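Local coordinates for ferric uptake regulation protein (Pseudomonas aeruginosa, PDB 1MZB) that probably acts as an iron-responsive transcriptional repressor, a metal-binding dimer that binds operator DNA and controls genes of iron uptake, at residues Val4-Leu9 and Pro19-Leu24; His91-Asp96 and Asn127-Val132. All blocks are in the same frame, centred on the assembly; numbering follows the deposited sequence.

Contact 1. Residues Val4-Leu9 and Pro19-Leu24; sequences VENSEL and PRVKIL
Leu9 reaches across to segment 19-24 of helix 18-28 with a single methyl: its CD1 lies 4.0 Å from CG2 of Val21 and equally near CB of Arg20. The Leu9 and Val21 side chains meet at about a right angle. Further along, CD2 of Leu24 is the methyl that meets the other segment, lying against the side chains of Glu5 and Glu8, 4.0 Å from CG of Glu5 and 3.5 Å from OE1 of Glu8. No hydrogen bond links the two segments, whose axes stay 10.3 Å apart at their closest and run at 110° to each other, a steep crossing that confines contact to a few side chains. The pair belongs to the N-terminal, helix-rich part of a Fur-family protein, the part that carries the winged-helix DNA-binding fold. Behind the leucines stands helix 53-66, where Phe63 touches both Leu9 and Leu24. The charged ends are drawn elsewhere: the Arg20 chain, extended from CG to NE, carries its guanidinium off to the carbonyl of Lys15 and to Gln62, while OE2 of Glu8 forms a salt bridge with Lys110 of the second subunit, tying this helix to the dimer partner.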
loop_
_atom_site.group_PDB
_atom_site.type_symbol
_atom_site.label_atom_id
_atom_site.label_comp_id
_atom_site.label_asym_id
_atom_site.label_seq_id
_atom_site.Cartn_x
_atom_site.Cartn_y
_atom_site.Cartn_z
ATOM N N VAL A 4 -4.532 7.097 -19.304
ATOM C CA VAL A 4 -4.943 6.546 -18.021
ATOM C C VAL A 4 -5.624 7.606 -17.179
ATOM O O VAL A 4 -6.552 7.304 -16.435
ATOM C CB VAL A 4 -3.722 5.955 -17.250
ATOM C CG1 VAL A 4 -4.078 5.702 -15.783
ATOM C CG2 VAL A 4 -3.295 4.667 -17.906
ATOM N N GLU A 5 -5.161 8.848 -17.288
ATOM C CA GLU A 5 -5.759 9.941 -16.522
ATOM C C GLU A 5 -7.181 10.184 -16.996
ATOM O O GLU A 5 -8.074 10.450 -16.201
ATOM C CB GLU A 5 -4.952 11.238 -16.678
ATOM C CG GLU A 5 -3.608 11.241 -15.965
ATOM C CD GLU A 5 -2.509 10.608 -16.786
ATOM O OE1 GLU A 5 -2.823 9.676 -17.549
ATOM O OE2 GLU A 5 -1.331 11.027 -16.670
ATOM N N ASN A 6 -7.391 10.095 -18.305
ATOM C CA ASN A 6 -8.726 10.305 -18.853
ATOM C C ASN A 6 -9.703 9.286 -18.297
ATOM O O ASN A 6 -10.808 9.638 -17.913
ATOM C CB ASN A 6 -8.690 10.215 -20.378
ATOM C CG ASN A 6 -7.986 11.398 -21.009
ATOM O OD1 ASN A 6 -7.250 12.138 -20.341
ATOM N ND2 ASN A 6 -8.195 11.580 -22.310
ATOM N N SER A 7 -9.288 8.023 -18.245
ATOM C CA SER A 7 -10.153 6.977 -17.727
ATOM C C SER A 7 -10.462 7.231 -16.265
ATOM O O SER A 7 -11.604 7.099 -15.835
ATOM C CB SER A 7 -9.509 5.594 -17.887
ATOM O OG SER A 7 -9.175 5.357 -19.245
ATOM N N GLU A 8 -9.450 7.627 -15.496
ATOM C CA GLU A 8 -9.677 7.884 -14.080
ATOM C C GLU A 8 -10.706 8.973 -13.873
ATOM O O GLU A 8 -11.591 8.848 -13.029
ATOM C CB GLU A 8 -8.366 8.272 -13.406
ATOM C CG GLU A 8 -7.378 7.137 -13.372
ATOM C CD GLU A 8 -6.133 7.505 -12.602
ATOM O OE1 GLU A 8 -5.429 8.427 -13.051
ATOM O OE2 GLU A 8 -5.878 6.879 -11.552
ATOM N N LEU A 9 -10.590 10.040 -14.653
ATOM C CA LEU A 9 -11.518 11.158 -14.563
ATOM C C LEU A 9 -12.937 10.764 -14.981
ATOM O O LEU A 9 -13.909 11.148 -14.332
ATOM C CB LEU A 9 -11.020 12.323 -15.425
ATOM C CG LEU A 9 -9.780 13.076 -14.923
ATOM C CD1 LEU A 9 -9.398 14.160 -15.928
ATOM C CD2 LEU A 9 -10.079 13.726 -13.550
ATOM N N PRO A 19 -6.955 21.600 -16.690
ATOM C CA PRO A 19 -6.560 21.771 -15.286
ATOM C C PRO A 19 -6.678 20.471 -14.500
ATOM O O PRO A 19 -5.828 20.173 -13.660
ATOM C CB PRO A 19 -7.522 22.855 -14.787
ATOM C CG PRO A 19 -7.801 23.659 -16.063
ATOM C CD PRO A 19 -8.024 22.543 -17.054
ATOM N N ARG A 20 -7.718 19.696 -14.778
ATOM C CA ARG A 20 -7.906 18.440 -14.063
ATOM C C ARG A 20 -6.797 17.452 -14.390
ATOM O O ARG A 20 -6.297 16.743 -13.517
ATOM C CB ARG A 20 -9.294 17.853 -14.353
ATOM C CG ARG A 20 -10.406 18.593 -13.654
ATOM C CD ARG A 20 -11.798 18.097 -14.026
ATOM N NE ARG A 20 -12.804 18.907 -13.348
ATOM C CZ ARG A 20 -14.109 18.913 -13.617
ATOM N NH1 ARG A 20 -14.626 18.140 -14.573
ATOM N NH2 ARG A 20 -14.909 19.711 -12.921
ATOM N N VAL A 21 -6.369 17.416 -15.648
ATOM C CA VAL A 21 -5.295 16.513 -16.015
ATOM C C VAL A 21 -3.944 16.903 -15.423
ATOM O O VAL A 21 -3.212 16.052 -14.888
ATOM C CB VAL A 21 -5.175 16.406 -17.564
ATOM C CG1 VAL A 21 -3.866 15.712 -17.936
ATOM C CG2 VAL A 21 -6.361 15.642 -18.101
ATOM N N LYS A 22 -3.599 18.188 -15.483
ATOM C CA LYS A 22 -2.326 18.610 -14.941
ATOM C C LYS A 22 -2.212 18.385 -13.419
ATOM O O LYS A 22 -1.166 17.980 -12.918
ATOM C CB LYS A 22 -2.060 20.071 -15.304
ATOM C CG LYS A 22 -1.591 20.226 -16.761
ATOM C CD LYS A 22 -1.343 21.673 -17.162
ATOM C CE LYS A 22 -0.804 21.730 -18.613
ATOM N NZ LYS A 22 0.213 20.648 -18.831
ATOM N N ILE A 23 -3.292 18.637 -12.694
ATOM C CA ILE A 23 -3.252 18.447 -11.239
ATOM C C ILE A 23 -3.123 16.965 -10.872
ATOM O O ILE A 23 -2.355 16.586 -9.976
ATOM C CB ILE A 23 -4.491 19.114 -10.607
ATOM C CG1 ILE A 23 -4.362 20.632 -10.810
ATOM C CG2 ILE A 23 -4.609 18.708 -9.120
ATOM C CD1 ILE A 23 -5.603 21.453 -10.500
ATOM N N LEU A 24 -3.849 16.108 -11.576
ATOM C CA LEU A 24 -3.735 14.691 -11.321
ATOM C C LEU A 24 -2.297 14.203 -11.620
ATOM O O LEU A 24 -1.772 13.334 -10.931
ATOM C CB LEU A 24 -4.753 13.933 -12.177
ATOM C CG LEU A 24 -4.962 12.465 -11.813
ATOM C CD1 LEU A 24 -5.503 12.354 -10.397
ATOM C CD2 LEU A 24 -5.944 11.831 -12.817
#

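Contact 2. Residues His91-Asp96 and Asn127-Val132; sequences HMVCVD and NLVLYV. With ZN (zinc ion), chain C.
Backbone amides and carbonyls of His91-Val95 and Leu128-Val132 pair in parallel register through five hydrogen bonds. His91 N begins the series with a long 3.3 Å bond to Leu128 O; His91 O then takes Leu130 N, and Leu130 O takes Val93 N, both at 2.8 Å. Val93 O receives Val132 N, again at 2.8 Å, and Val132 O accepts Val95 N at 3.0 Å, beyond the end of strand 90-94. Two carbonyls also accept water protons: Leu128 O from water 1, and Val132 O from water 2, which in turn accepts Asp96 N. Water 1 completes a bridge to the zinc site, lying in the ring plane of His91 and accepting from ND1 at 2.6 Å. That ND1-H leaves NE2 for the zinc ion at 2.0 Å, with His34, Glu82 and Glu102 as the other ligands. Strand 90-94 is the central strand of the mixed sheet in the C-terminal dimerisation domain known in Fur proteins, flanked by the parallel 129-132 and the antiparallel 100-103. On the face of His91, CG2 of Val93 meets CG1 of Val129 at 3.7 Å, and that same Val129 methyl sits over one face of the Tyr131 ring, offset toward its rim. Met92 lies on the opposite face with Leu130 and Val132, its CE 3.8 Å from CG2 of Val132.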
loop_
_atom_site.group_PDB
_atom_site.type_symbol
_atom_site.label_atom_id
_atom_site.label_comp_id
_atom_site.label_asym_id
_atom_site.label_seq_id
_atom_site.Cartn_x
_atom_site.Cartn_y
_atom_site.Cartn_z
ATOM N N HIS A 91 -1.755 6.315 9.067
ATOM C CA HIS A 91 -0.635 7.230 9.317
ATOM C C HIS A 91 -0.240 7.408 10.753
ATOM O O HIS A 91 -1.093 7.402 11.638
ATOM C CB HIS A 91 -0.999 8.654 8.789
ATOM C CG HIS A 91 -1.356 8.724 7.337
ATOM N ND1 HIS A 91 -2.595 8.354 6.867
ATOM C CD2 HIS A 91 -0.581 9.084 6.289
ATOM C CE1 HIS A 91 -2.537 8.494 5.562
ATOM N NE2 HIS A 91 -1.356 8.927 5.173
ATOM N N MET A 92 1.064 7.573 10.978
ATOM C CA MET A 92 1.571 7.947 12.284
ATOM C C MET A 92 1.963 9.435 12.075
ATOM O O MET A 92 2.497 9.813 11.016
ATOM C CB MET A 92 2.828 7.154 12.646
ATOM C CG MET A 92 2.482 5.818 13.235
ATOM S SD MET A 92 3.937 4.854 13.472
ATOM C CE MET A 92 4.858 5.890 14.403
ATOM N N VAL A 93 1.634 10.282 13.043
ATOM C CA VAL A 93 1.983 11.705 12.930
ATOM C C VAL A 93 2.784 12.099 14.174
ATOM O O VAL A 93 2.331 11.876 15.304
ATOM C CB VAL A 93 0.710 12.566 12.856
ATOM C CG1 VAL A 93 1.080 14.037 12.687
ATOM C CG2 VAL A 93 -0.134 12.133 11.677
ATOM N N CYS A 94 3.966 12.670 13.961
ATOM C CA CYS A 94 4.840 13.120 15.049
ATOM C C CYS A 94 4.246 14.436 15.508
ATOM O O CYS A 94 4.292 15.429 14.791
ATOM C CB CYS A 94 6.256 13.327 14.528
ATOM S SG CYS A 94 7.013 11.772 14.106
ATOM N N VAL A 95 3.682 14.436 16.710
ATOM C CA VAL A 95 3.004 15.615 17.190
ATOM C C VAL A 95 3.882 16.829 17.303
ATOM O O VAL A 95 3.446 17.928 17.017
ATOM C CB VAL A 95 2.312 15.383 18.562
ATOM C CG1 VAL A 95 1.353 14.197 18.487
ATOM C CG2 VAL A 95 3.337 15.161 19.641
ATOM N N ASP A 96 5.132 16.625 17.690
ATOM C CA ASP A 96 6.001 17.773 17.886
ATOM C C ASP A 96 6.559 18.401 16.617
ATOM O O ASP A 96 6.790 19.605 16.562
ATOM C CB ASP A 96 7.137 17.362 18.840
ATOM C CG ASP A 96 6.627 17.063 20.244
ATOM O OD1 ASP A 96 5.614 17.670 20.652
ATOM O OD2 ASP A 96 7.240 16.223 20.954
ATOM N N ASN A 127 -10.453 5.288 8.809
ATOM C CA ASN A 127 -9.351 6.215 9.026
ATOM C C ASN A 127 -8.673 5.904 10.343
ATOM O O ASN A 127 -9.329 5.851 11.391
ATOM C CB ASN A 127 -9.860 7.649 9.066
ATOM C CG ASN A 127 -8.736 8.635 9.216
ATOM O OD1 ASN A 127 -8.707 9.407 10.158
ATOM N ND2 ASN A 127 -7.795 8.604 8.279
ATOM N N LEU A 128 -7.370 5.692 10.306
ATOM C CA LEU A 128 -6.631 5.423 11.543
ATOM C C LEU A 128 -5.414 6.346 11.592
ATOM O O LEU A 128 -4.597 6.350 10.666
ATOM C CB LEU A 128 -6.144 3.956 11.609
ATOM C CG LEU A 128 -5.229 3.683 12.814
ATOM C CD1 LEU A 128 -5.991 3.856 14.168
ATOM C CD2 LEU A 128 -4.684 2.223 12.707
ATOM N N VAL A 129 -5.329 7.176 12.625
ATOM C CA VAL A 129 -4.146 8.048 12.753
ATOM C C VAL A 129 -3.573 7.809 14.132
ATOM O O VAL A 129 -4.312 7.816 15.130
ATOM C CB VAL A 129 -4.535 9.551 12.602
ATOM C CG1 VAL A 129 -3.268 10.459 12.816
ATOM C CG2 VAL A 129 -5.140 9.793 11.239
ATOM N N LEU A 130 -2.261 7.575 14.210
ATOM C CA LEU A 130 -1.641 7.354 15.505
ATOM C C LEU A 130 -0.750 8.568 15.754
ATOM O O LEU A 130 0.122 8.841 14.954
ATOM C CB LEU A 130 -0.788 6.078 15.478
ATOM C CG LEU A 130 -1.592 4.809 15.165
ATOM C CD1 LEU A 130 -0.647 3.605 15.194
ATOM C CD2 LEU A 130 -2.722 4.656 16.162
ATOM N N TYR A 131 -1.014 9.313 16.825
ATOM C CA TYR A 131 -0.210 10.493 17.113
ATOM C C TYR A 131 0.892 10.010 18.009
ATOM O O TYR A 131 0.627 9.375 19.017
ATOM C CB TYR A 131 -1.044 11.582 17.790
ATOM C CG TYR A 131 -2.142 12.104 16.870
ATOM C CD1 TYR A 131 -1.868 13.069 15.894
ATOM C CD2 TYR A 131 -3.439 11.588 16.951
ATOM C CE1 TYR A 131 -2.865 13.516 15.016
ATOM C CE2 TYR A 131 -4.454 12.035 16.057
ATOM C CZ TYR A 131 -4.142 12.995 15.112
ATOM O OH TYR A 131 -5.124 13.459 14.264
ATOM N N VAL A 132 2.127 10.327 17.637
ATOM C CA VAL A 132 3.260 9.804 18.391
ATOM C C VAL A 132 4.339 10.811 18.755
ATOM O O VAL A 132 4.371 11.939 18.263
ATOM C CB VAL A 132 3.898 8.660 17.612
ATOM C CG1 VAL A 132 2.851 7.528 17.367
ATOM C CG2 VAL A 132 4.471 9.192 16.279
HETATM ZN ZN ZN C . -0.585 9.135 3.295
HETATM O O HOH W 1 -4.837 8.088 8.202
HETATM O O HOH W 2 6.680 14.044 17.465
#

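Overall arrangement
Contacts 1 and 2 lie on opposite sides of the chain's centre, their centres about 30 Å apart and their nearest atoms about 16 Å apart, and they have no helix or strand in common. Contact 1 is partly buried and joins two helices near the N-terminus through side chains alone, whereas contact 2 is a surface contact, although His91 and Val93 within it are buried, and joins two strands chiefly through their backbones. It also buries more area, 482 against 293 Å². Polar chemistry differs likewise: in contact 1 Glu8, Arg20 and Lys22 find polar partners outside the pair, Glu8 on the second subunit, while the backbones of 91-95 and 128-132 hydrogen-bond to each other, with waters at both ends, and His91 contributes a zinc ligand.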